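PDB 2Q1A: 2-keto-3-deoxy-D-arabinonate dehydratase from Sulfolobus solfataricus, which catalyses the magnesium-dependent dehydration of 2-dehydro-3-deoxy-D-arabinonate to 2,5-dioxopentanoate, a step in the pentose oxidation pathway that leads to 2-oxoglutarate. Local coordinates for the 2-ketobutyric acid site. Sequence-based numbering; all coordinates share one arbitrary frame.

The 2-ketobutyric acid site. Residues 79-81, 89, 114, 116, 143, 145, 164, 182, 255-256. With 2KT (2-ketobutyric acid), chain B; MG (magnesium ion), chain C.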
# COMPACT_ATOMS: atom_id res chain seq x y z
N SER A 79 -19.14 -21.31 -20.86
CA SER A 79 -19.30 -21.85 -22.19
C SER A 79 -20.66 -22.53 -22.23
O SER A 79 -21.12 -23.06 -21.22
CB SER A 79 -18.20 -22.86 -22.48
OG SER A 79 -17.90 -22.88 -23.86
N GLY A 80 -21.31 -22.51 -23.39
CA GLY A 80 -22.66 -23.05 -23.50
C GLY A 80 -22.82 -24.16 -24.52
O GLY A 80 -22.15 -24.16 -25.55
N ILE A 81 -23.72 -25.09 -24.21
CA ILE A 81 -24.14 -26.16 -25.13
C ILE A 81 -22.95 -27.00 -25.63
O ILE A 81 -22.69 -27.08 -26.83
CB ILE A 81 -25.01 -25.61 -26.32
CG1 ILE A 81 -25.98 -24.51 -25.85
CG2 ILE A 81 -25.76 -26.73 -27.04
CD1 ILE A 81 -27.00 -24.94 -24.80
N ARG A 89 -31.79 -28.27 -24.49
CA ARG A 89 -31.92 -27.26 -23.42
C ARG A 89 -33.07 -26.33 -23.77
O ARG A 89 -32.93 -25.42 -24.60
CB ARG A 89 -30.61 -26.48 -23.24
CG ARG A 89 -30.64 -25.45 -22.10
CD ARG A 89 -29.55 -24.41 -22.30
NE ARG A 89 -29.64 -23.29 -21.36
CZ ARG A 89 -28.94 -23.19 -20.23
NH1 ARG A 89 -28.10 -24.15 -19.88
NH2 ARG A 89 -29.09 -22.12 -19.46
N GLU A 114 -20.51 -21.12 -27.98
CA GLU A 114 -21.06 -20.06 -27.15
C GLU A 114 -20.10 -19.77 -25.99
O GLU A 114 -19.60 -20.69 -25.34
CB GLU A 114 -22.44 -20.44 -26.62
CG GLU A 114 -23.18 -19.29 -25.95
CD GLU A 114 -24.33 -19.75 -25.07
OE1 GLU A 114 -24.67 -20.95 -25.11
OE2 GLU A 114 -24.88 -18.90 -24.33
N PHE A 116 -19.93 -16.69 -22.83
CA PHE A 116 -20.57 -15.54 -22.19
C PHE A 116 -19.83 -15.13 -20.92
O PHE A 116 -19.06 -15.92 -20.36
CB PHE A 116 -22.05 -15.83 -21.88
CG PHE A 116 -22.26 -17.02 -20.97
CD1 PHE A 116 -22.41 -16.84 -19.60
CD2 PHE A 116 -22.31 -18.32 -21.49
CE1 PHE A 116 -22.60 -17.94 -18.75
CE2 PHE A 116 -22.49 -19.42 -20.65
CZ PHE A 116 -22.64 -19.23 -19.27
N GLU A 143 -26.29 -25.49 -12.39
CA GLU A 143 -25.65 -26.19 -13.49
C GLU A 143 -24.28 -26.74 -13.07
O GLU A 143 -23.31 -25.99 -12.93
CB GLU A 143 -25.56 -25.29 -14.73
CG GLU A 143 -26.92 -24.90 -15.32
CD GLU A 143 -26.83 -24.14 -16.65
OE1 GLU A 143 -27.89 -23.75 -17.20
OE2 GLU A 143 -25.70 -23.93 -17.15
N GLU A 145 -20.81 -28.11 -13.39
CA GLU A 145 -19.85 -27.97 -14.48
C GLU A 145 -18.41 -28.15 -14.02
O GLU A 145 -18.06 -27.78 -12.90
CB GLU A 145 -20.01 -26.59 -15.14
CG GLU A 145 -21.43 -26.28 -15.62
CD GLU A 145 -21.53 -25.05 -16.50
OE1 GLU A 145 -22.67 -24.62 -16.78
OE2 GLU A 145 -20.48 -24.52 -16.94
N ASP A 164 -22.90 -23.06 -12.28
CA ASP A 164 -23.42 -21.96 -13.10
C ASP A 164 -24.92 -21.76 -12.81
O ASP A 164 -25.79 -22.20 -13.56
CB ASP A 164 -23.12 -22.22 -14.59
CG ASP A 164 -23.79 -21.21 -15.53
OD1 ASP A 164 -24.10 -20.08 -15.13
OD2 ASP A 164 -24.01 -21.57 -16.71
N LYS A 182 -28.00 -14.79 -15.61
CA LYS A 182 -26.71 -15.41 -15.29
C LYS A 182 -25.82 -14.65 -14.30
O LYS A 182 -24.98 -15.26 -13.63
CB LYS A 182 -25.93 -15.67 -16.59
CG LYS A 182 -26.49 -16.77 -17.48
CD LYS A 182 -25.89 -18.12 -17.17
CE LYS A 182 -26.54 -19.22 -18.01
NZ LYS A 182 -25.94 -20.57 -17.75
N GLY A 255 -19.58 -25.73 -19.35
CA GLY A 255 -20.93 -26.15 -19.76
C GLY A 255 -21.46 -27.37 -19.01
O GLY A 255 -20.69 -28.22 -18.56
N THR A 256 -22.79 -27.46 -18.88
CA THR A 256 -23.42 -28.55 -18.12
C THR A 256 -24.09 -29.62 -18.99
O THR A 256 -24.48 -29.36 -20.14
CB THR A 256 -24.46 -28.02 -17.10
OG1 THR A 256 -24.77 -29.05 -16.16
CG2 THR A 256 -25.74 -27.55 -17.78
C4 2KT B . -26.18 -21.53 -21.42
C3 2KT B . -25.68 -22.70 -21.61
C2 2KT B . -25.05 -23.17 -20.60
O3 2KT B . -24.86 -22.49 -19.59
C 2KT B . -24.59 -24.43 -20.62
OXT 2KT B . -24.77 -25.15 -21.63
O 2KT B . -23.99 -24.87 -19.62
MG MG C . -23.85 -23.29 -17.80
O HOH W 1 -21.85 -22.95 -18.65
O HOH W 2 -23.61 -27.46 -21.96
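One face of the Arg89 guanidinium lies over 2KT, with methyl carbon C4 3.4 Å above the centre of the plane, while the Glu143 carboxylate sits at its edge. The pocket is the acidic metal site of the FAH family, and 2KT, 2-oxobutyrate, is shorter than the substrate but carries the same 2-keto acid head; the protein buries 199 of its 201 Å². Arg89 NH1 hydrogen-bonds and salt-bridges Glu143 OE1, approaching from above the carboxylate plane, although this arginine is poorly ordered. Phe116 CE2 and CZ come near the keto oxygen O3. The keto acid head chelates the magnesium through O3, at 2.2 Å from MG, and more loosely through carboxylate O. Glu143 OE2, Glu145 OE1, Asp164 OD2 and a water also bind the metal, so that the ligands seen form an irregular octahedron. Both glutamate chains run extended beyond CG, reaching the metal by one oxygen each; Glu145 uses its other oxygen, OE2, to accept Gly255 N from above the carboxylate plane and to hold the metal-bound water, which also meets Ser79 O. Backbone amides grip the ligand carboxylate: Ile81 N points almost straight at OXT (2.8 Å, 174° at H), and Thr256 N reaches O at 2.9 Å. A second water links OXT to Thr256 O. Lys182, bent at chi2 (-91°) and then extended, brings NZ to 2.9 Å from O3 and also salt-bridges Asp164 OD2 and Glu143 OE2. Metal and ammonium together would probably polarise the keto group and could stabilise an enolate. An alanine at Lys182 would remove the O3 hydrogen bond and would probably leave the crowded carboxylate oxygens less well balanced in charge.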